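Local coordinates for protein ORF34P2 (Lactococcus phage p2, PDB 2WKD) that binds single-stranded DNA with nanomolar affinity and no sequence specificity, at residues 15-20 against 24-29; 28-33 against 77-82. The protein carries 2 engineered substitutions. All blocks are in the same frame, centred on the assembly; numbering follows the deposited sequence.

Contact 1 of 2, residues 15-20 against 24-29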
loop_
_atom_site.group_PDB
_atom_site.type_symbol
_atom_site.label_atom_id
_atom_site.label_comp_id
_atom_site.label_asym_id
_atom_site.label_seq_id
_atom_site.Cartn_x
_atom_site.Cartn_y
_atom_site.Cartn_z
ATOM N N THR A 15 5.484 -17.379 5.905
ATOM C CA THR A 15 6.884 -17.348 5.465
ATOM C C THR A 15 7.383 -18.742 5.073
ATOM O O THR A 15 7.123 -19.713 5.785
ATOM C CB THR A 15 7.798 -16.752 6.564
ATOM O OG1 THR A 15 7.292 -15.467 6.951
ATOM C CG2 THR A 15 9.244 -16.585 6.071
ATOM N N ARG A 16 8.094 -18.824 3.947
ATOM C CA ARG A 16 8.739 -20.075 3.498
ATOM C C ARG A 16 10.199 -19.815 3.164
ATOM O O ARG A 16 10.559 -18.707 2.768
ATOM C CB ARG A 16 8.040 -20.643 2.259
ATOM C CG ARG A 16 6.802 -21.496 2.558
ATOM C CD ARG A 16 6.388 -22.368 1.362
ATOM N NE ARG A 16 6.344 -21.617 0.103
ATOM C CZ ARG A 16 7.026 -21.932 -0.999
ATOM N NH1 ARG A 16 7.817 -23.003 -1.030
ATOM N NH2 ARG A 16 6.910 -21.165 -2.076
ATOM N N THR A 17 11.040 -20.831 3.321
ATOM C CA THR A 17 12.432 -20.751 2.875
ATOM C C THR A 17 12.581 -21.538 1.591
ATOM O O THR A 17 12.235 -22.724 1.539
ATOM C CB THR A 17 13.395 -21.259 3.960
ATOM O OG1 THR A 17 13.271 -20.410 5.101
ATOM C CG2 THR A 17 14.841 -21.230 3.474
ATOM N N VAL A 18 13.103 -20.873 0.567
ATOM C CA VAL A 18 13.244 -21.444 -0.776
ATOM C C VAL A 18 14.688 -21.359 -1.249
ATOM O O VAL A 18 15.442 -20.490 -0.810
ATOM C CB VAL A 18 12.363 -20.687 -1.822
ATOM C CG1 VAL A 18 10.883 -20.895 -1.536
ATOM C CG2 VAL A 18 12.707 -19.197 -1.851
ATOM N N SER A 19 15.074 -22.250 -2.154
ATOM C CA SER A 19 16.352 -22.120 -2.799
ATOM C C SER A 19 16.219 -21.069 -3.901
ATOM O O SER A 19 15.196 -21.003 -4.573
ATOM C CB SER A 19 16.784 -23.461 -3.379
ATOM O OG SER A 19 15.872 -23.852 -4.359
ATOM N N THR A 20 17.236 -20.222 -4.048
ATOM C CA THR A 20 17.303 -19.253 -5.147
ATOM C C THR A 20 18.726 -19.282 -5.677
ATOM O O THR A 20 19.614 -19.886 -5.060
ATOM C CB THR A 20 17.017 -17.779 -4.688
ATOM O OG1 THR A 20 18.133 -17.271 -3.944
ATOM C CG2 THR A 20 15.774 -17.677 -3.843
ATOM N N ASP A 24 19.627 -19.855 -0.035
ATOM C CA ASP A 24 18.397 -19.858 0.773
ATOM C C ASP A 24 17.860 -18.436 0.979
ATOM O O ASP A 24 18.601 -17.553 1.420
ATOM C CB ASP A 24 18.663 -20.449 2.171
ATOM C CG ASP A 24 18.861 -21.959 2.154
ATOM O OD1 ASP A 24 18.870 -22.581 1.063
ATOM O OD2 ASP A 24 19.016 -22.522 3.252
ATOM N N LYS A 25 16.579 -18.232 0.684
ATOM C CA LYS A 25 15.910 -16.988 1.053
ATOM C C LYS A 25 14.581 -17.284 1.673
ATOM O O LYS A 25 13.860 -18.189 1.217
ATOM C CB LYS A 25 15.684 -16.070 -0.153
ATOM C CG LYS A 25 16.946 -15.586 -0.848
ATOM C CD LYS A 25 17.823 -14.769 0.086
ATOM C CE LYS A 25 18.970 -14.121 -0.672
ATOM N NZ LYS A 25 19.738 -13.223 0.235
ATOM N N LYS A 26 14.264 -16.516 2.713
ATOM C CA LYS A 26 12.917 -16.445 3.233
ATOM C C LYS A 26 12.077 -15.569 2.316
ATOM O O LYS A 26 12.539 -14.513 1.845
ATOM C CB LYS A 26 12.905 -15.880 4.654
ATOM C CG LYS A 26 13.361 -16.842 5.736
ATOM C CD LYS A 26 13.101 -16.232 7.110
ATOM C CE LYS A 26 13.644 -17.130 8.220
ATOM N NZ LYS A 26 15.120 -17.350 8.148
ATOM N N ILE A 27 10.859 -16.016 2.034
ATOM C CA ILE A 27 9.879 -15.198 1.314
ATOM C C ILE A 27 8.628 -15.086 2.180
ATOM O O ILE A 27 8.061 -16.109 2.592
ATOM C CB ILE A 27 9.481 -15.797 -0.055
ATOM C CG1 ILE A 27 10.697 -15.941 -0.967
ATOM C CG2 ILE A 27 8.404 -14.933 -0.729
ATOM C CD1 ILE A 27 10.384 -16.620 -2.306
ATOM N N ILE A 28 8.219 -13.846 2.459
ATOM C CA ILE A 28 7.010 -13.584 3.237
ATOM C C ILE A 28 5.864 -13.191 2.304
ATOM O O ILE A 28 6.086 -12.575 1.256
ATOM C CB ILE A 28 7.250 -12.496 4.333
ATOM C CG1 ILE A 28 6.179 -12.588 5.431
ATOM C CG2 ILE A 28 7.341 -11.087 3.710
ATOM C CD1 ILE A 28 6.408 -11.676 6.630
ATOM N N SER A 29 4.648 -13.567 2.685
ATOM C CA SER A 29 3.443 -13.230 1.935
ATOM C C SER A 29 2.529 -12.452 2.871
ATOM O O SER A 29 2.117 -12.964 3.911
ATOM C CB SER A 29 2.760 -14.507 1.415
ATOM O OG SER A 29 1.572 -14.201 0.684
HETATM O O HOH W 1 15.421 -19.465 6.383
#
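Strands 15-18 and 25-29 run antiparallel, their short axes 4.6 Å apart at closest approach, as the two arms of a β hairpin at the edge of this chain's sheet. Arg16 and Ile27 form one hydrogen-bonded pair, and Val18 and Lys25 form the next; each exchanges two backbone bonds, the shortest being Ile27 N to Arg16 O at 2.8 Å. Thr15 faces Ile28, and Thr17 faces Lys26, in the non-hydrogen-bonded pairs. CA-H groups of Thr15, Thr17, Asp24 and Lys26 lean on carbonyl oxygens of the hydrogen-bonded pairs.

Val18 and Ile27 lie on the same face and meet at about a right angle. With CG1 turned anti to the carbonyl carbon (chi1 -67°), Val18 holds CG2 between the backbone N and the carbonyl carbon, where it presses against Ile27 CD1 at 3.5 Å, tighter than usual for two carbons. Beyond the end of the strand, Thr20 crosses the Lys25 chain at about a right angle, with OG1 3.7 Å from Lys25 CG and CG2 also against it; that hydroxyl is itself tied to the turn through Lys22 N and Gly23 O. The Lys25 chain bends at chi2 (-61°) and leaves the hairpin to form a salt bridge with Asp52.

Thr15, Thr17, Lys26 and Ile28 share the other face. Thr15 OG1 sits 3.4 Å from Ile28 CG1, while its methyl CG2 packs along the Lys26 chain. Lys26 stretches past Thr17, CG lying 3.6 Å from Thr17 OG1, and a water joins Thr17 OG1 (2.7 Å) to Lys26 NZ, whose proton it accepts. Four nearly straight backbone bonds thus fix the register, while the lysine ammonium groups find partners elsewhere: Lys25 in a carboxylate, Lys26 in a shared water and, weakly, Ile54 O.

Contact 2 of 2, residues 28-33 against 77-82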
loop_
_atom_site.group_PDB
_atom_site.type_symbol
_atom_site.label_atom_id
_atom_site.label_comp_id
_atom_site.label_asym_id
_atom_site.label_seq_id
_atom_site.Cartn_x
_atom_site.Cartn_y
_atom_site.Cartn_z
ATOM N N ILE A 28 8.219 -13.846 2.459
ATOM C CA ILE A 28 7.010 -13.584 3.237
ATOM C C ILE A 28 5.864 -13.191 2.304
ATOM O O ILE A 28 6.086 -12.575 1.256
ATOM C CB ILE A 28 7.250 -12.496 4.333
ATOM C CG1 ILE A 28 6.179 -12.588 5.431
ATOM C CG2 ILE A 28 7.341 -11.087 3.710
ATOM C CD1 ILE A 28 6.408 -11.676 6.630
ATOM N N SER A 29 4.648 -13.567 2.685
ATOM C CA SER A 29 3.443 -13.230 1.935
ATOM C C SER A 29 2.529 -12.452 2.871
ATOM O O SER A 29 2.117 -12.964 3.911
ATOM C CB SER A 29 2.760 -14.507 1.415
ATOM O OG SER A 29 1.572 -14.201 0.684
ATOM N N VAL A 30 2.259 -11.197 2.520
ATOM C CA VAL A 30 1.486 -10.279 3.387
ATOM C C VAL A 30 0.261 -9.672 2.676
ATOM O O VAL A 30 0.304 -9.449 1.460
ATOM C CB VAL A 30 2.383 -9.137 3.972
ATOM C CG1 VAL A 30 3.460 -9.721 4.913
ATOM C CG2 VAL A 30 3.029 -8.290 2.858
ATOM N N PRO A 31 -0.831 -9.401 3.428
ATOM C CA PRO A 31 -2.056 -8.828 2.824
ATOM C C PRO A 31 -1.832 -7.362 2.436
ATOM O O PRO A 31 -1.264 -6.592 3.218
ATOM C CB PRO A 31 -3.093 -8.931 3.952
ATOM C CG PRO A 31 -2.301 -8.862 5.211
ATOM C CD PRO A 31 -0.967 -9.559 4.895
ATOM N N LEU A 32 -2.251 -7.007 1.228
ATOM C CA LEU A 32 -2.116 -5.651 0.708
ATOM C C LEU A 32 -3.233 -4.695 1.117
ATOM O O LEU A 32 -3.129 -3.491 0.887
ATOM C CB LEU A 32 -1.992 -5.675 -0.812
ATOM C CG LEU A 32 -0.855 -6.562 -1.300
ATOM C CD1 LEU A 32 -0.854 -6.540 -2.814
ATOM C CD2 LEU A 32 0.521 -6.133 -0.728
ATOM N N PHE A 33 -4.298 -5.232 1.706
ATOM C CA PHE A 33 -5.420 -4.426 2.220
ATOM C C PHE A 33 -6.327 -5.247 3.135
ATOM O O PHE A 33 -6.117 -6.447 3.288
ATOM C CB PHE A 33 -6.230 -3.775 1.083
ATOM C CG PHE A 33 -6.554 -4.699 -0.058
ATOM C CD1 PHE A 33 -7.670 -5.530 0.001
ATOM C CD2 PHE A 33 -5.766 -4.702 -1.204
ATOM C CE1 PHE A 33 -7.987 -6.384 -1.058
ATOM C CE2 PHE A 33 -6.060 -5.546 -2.271
ATOM C CZ PHE A 33 -7.183 -6.392 -2.199
ATOM N N TYR A 77 1.326 -10.672 -6.778
ATOM C CA TYR A 77 1.806 -9.356 -6.339
ATOM C C TYR A 77 3.174 -9.459 -5.687
ATOM O O TYR A 77 3.333 -10.154 -4.687
ATOM C CB TYR A 77 0.801 -8.721 -5.372
ATOM C CG TYR A 77 -0.584 -8.571 -5.957
ATOM C CD1 TYR A 77 -1.543 -9.581 -5.802
ATOM C CD2 TYR A 77 -0.933 -7.437 -6.695
ATOM C CE1 TYR A 77 -2.818 -9.457 -6.353
ATOM C CE2 TYR A 77 -2.210 -7.302 -7.253
ATOM C CZ TYR A 77 -3.141 -8.315 -7.074
ATOM O OH TYR A 77 -4.390 -8.189 -7.605
ATOM N N ASN A 78 4.166 -8.772 -6.251
ATOM C CA ASN A 78 5.515 -8.787 -5.677
ATOM C C ASN A 78 6.028 -7.396 -5.334
ATOM O O ASN A 78 5.838 -6.465 -6.110
ATOM C CB ASN A 78 6.498 -9.479 -6.627
ATOM C CG ASN A 78 6.139 -10.944 -6.884
ATOM O OD1 ASN A 78 6.147 -11.774 -5.970
ATOM N ND2 ASN A 78 5.826 -11.263 -8.136
ATOM N N PHE A 79 6.676 -7.262 -4.175
ATOM C CA PHE A 79 7.336 -6.012 -3.795
ATOM C C PHE A 79 8.529 -5.785 -4.710
ATOM O O PHE A 79 9.191 -6.740 -5.094
ATOM C CB PHE A 79 7.771 -6.036 -2.319
ATOM C CG PHE A 79 6.648 -5.743 -1.349
ATOM C CD1 PHE A 79 5.737 -6.740 -0.989
ATOM C CD2 PHE A 79 6.496 -4.466 -0.809
ATOM C CE1 PHE A 79 4.693 -6.474 -0.114
ATOM C CE2 PHE A 79 5.455 -4.188 0.064
ATOM C CZ PHE A 79 4.554 -5.204 0.427
ATOM N N VAL A 80 8.795 -4.525 -5.060
ATOM C CA VAL A 80 9.928 -4.160 -5.917
ATOM C C VAL A 80 10.904 -3.306 -5.114
ATOM O O VAL A 80 10.498 -2.292 -4.540
ATOM C CB VAL A 80 9.466 -3.361 -7.181
ATOM C CG1 VAL A 80 10.654 -3.028 -8.087
ATOM C CG2 VAL A 80 8.390 -4.122 -7.950
ATOM N N PHE A 81 12.179 -3.707 -5.090
ATOM C CA PHE A 81 13.207 -3.101 -4.222
ATOM C C PHE A 81 12.698 -2.802 -2.787
ATOM O O PHE A 81 12.877 -1.678 -2.306
ATOM C CB PHE A 81 13.754 -1.783 -4.818
ATOM C CG PHE A 81 14.489 -1.926 -6.135
ATOM C CD1 PHE A 81 13.969 -1.342 -7.300
ATOM C CD2 PHE A 81 15.719 -2.584 -6.209
ATOM C CE1 PHE A 81 14.644 -1.437 -8.524
ATOM C CE2 PHE A 81 16.403 -2.691 -7.431
ATOM C CZ PHE A 81 15.863 -2.115 -8.588
ATOM N N PRO A 82 12.063 -3.782 -2.100
ATOM C CA PRO A 82 11.525 -3.431 -0.775
ATOM C C PRO A 82 12.600 -3.079 0.249
ATOM O O PRO A 82 13.730 -3.561 0.152
ATOM C CB PRO A 82 10.803 -4.710 -0.335
ATOM C CG PRO A 82 11.501 -5.806 -1.072
ATOM C CD PRO A 82 11.838 -5.206 -2.414
#
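Across the core of the OB-type fold, the end of strand 25-31 with Leu32 just after it faces the start of strand 77-87, strand 45-49 lying between the two in the sheet. Their backbones stay well apart: the nearest CA atoms, of Leu32 and Tyr77, are 8.9 Å from each other.

Leu32 divides its two methyls between two aromatic residues. CD1 comes to 3.7 Å from Tyr77 CB and also touches the root of the ring at CG, whereas CD2 makes a looser approach, 4.2 Å from Phe79 CE1. Leu32 points toward 77-82, and CD1 lies anti to its own CA (chi2 178°), which extends that methyl to the Tyr77 side chain. Val30 reaches the same Phe79 atom with CG2, 3.9 Å from Phe79 CE1, its side chain and that of Phe79 crossing at about a right angle.

Val6 and Ala8 also pack on Val30, Ile4 on Leu32, and Val62 and Val66 on Phe79, so the cluster draws in strands 2-9 and 59-68. The Tyr77 ring stacks edge-to-face with Phe33 of the second subunit, placing the cluster beside the dimer interface. Across the two segments the attraction is wholly apolar, consistent with dispersion and the exclusion of water holding these strands together.

Overall arrangement
The contacts come in chain order, contact 1 joining neighbours in sequence and contact 2 bringing together segments 44 residues apart. Their centres lie about 13 Å from each other. Both belong to one mixed sheet, where 15-18 and 25-31 are neighbours and 45-49 separates 25-31 from 77-87. Strand 25-31 serves both: its first part pairs with strand 15-18, its later part sends Val30, with Leu32 just beyond its end, into the interior. Contact 1 sits at the surface, about 10 Å from the centre of the chain; contact 2 is buried, about 5 Å from it. One continuous strand thus links an outlying hairpin to the hydrophobic core, with its far end close to the second subunit.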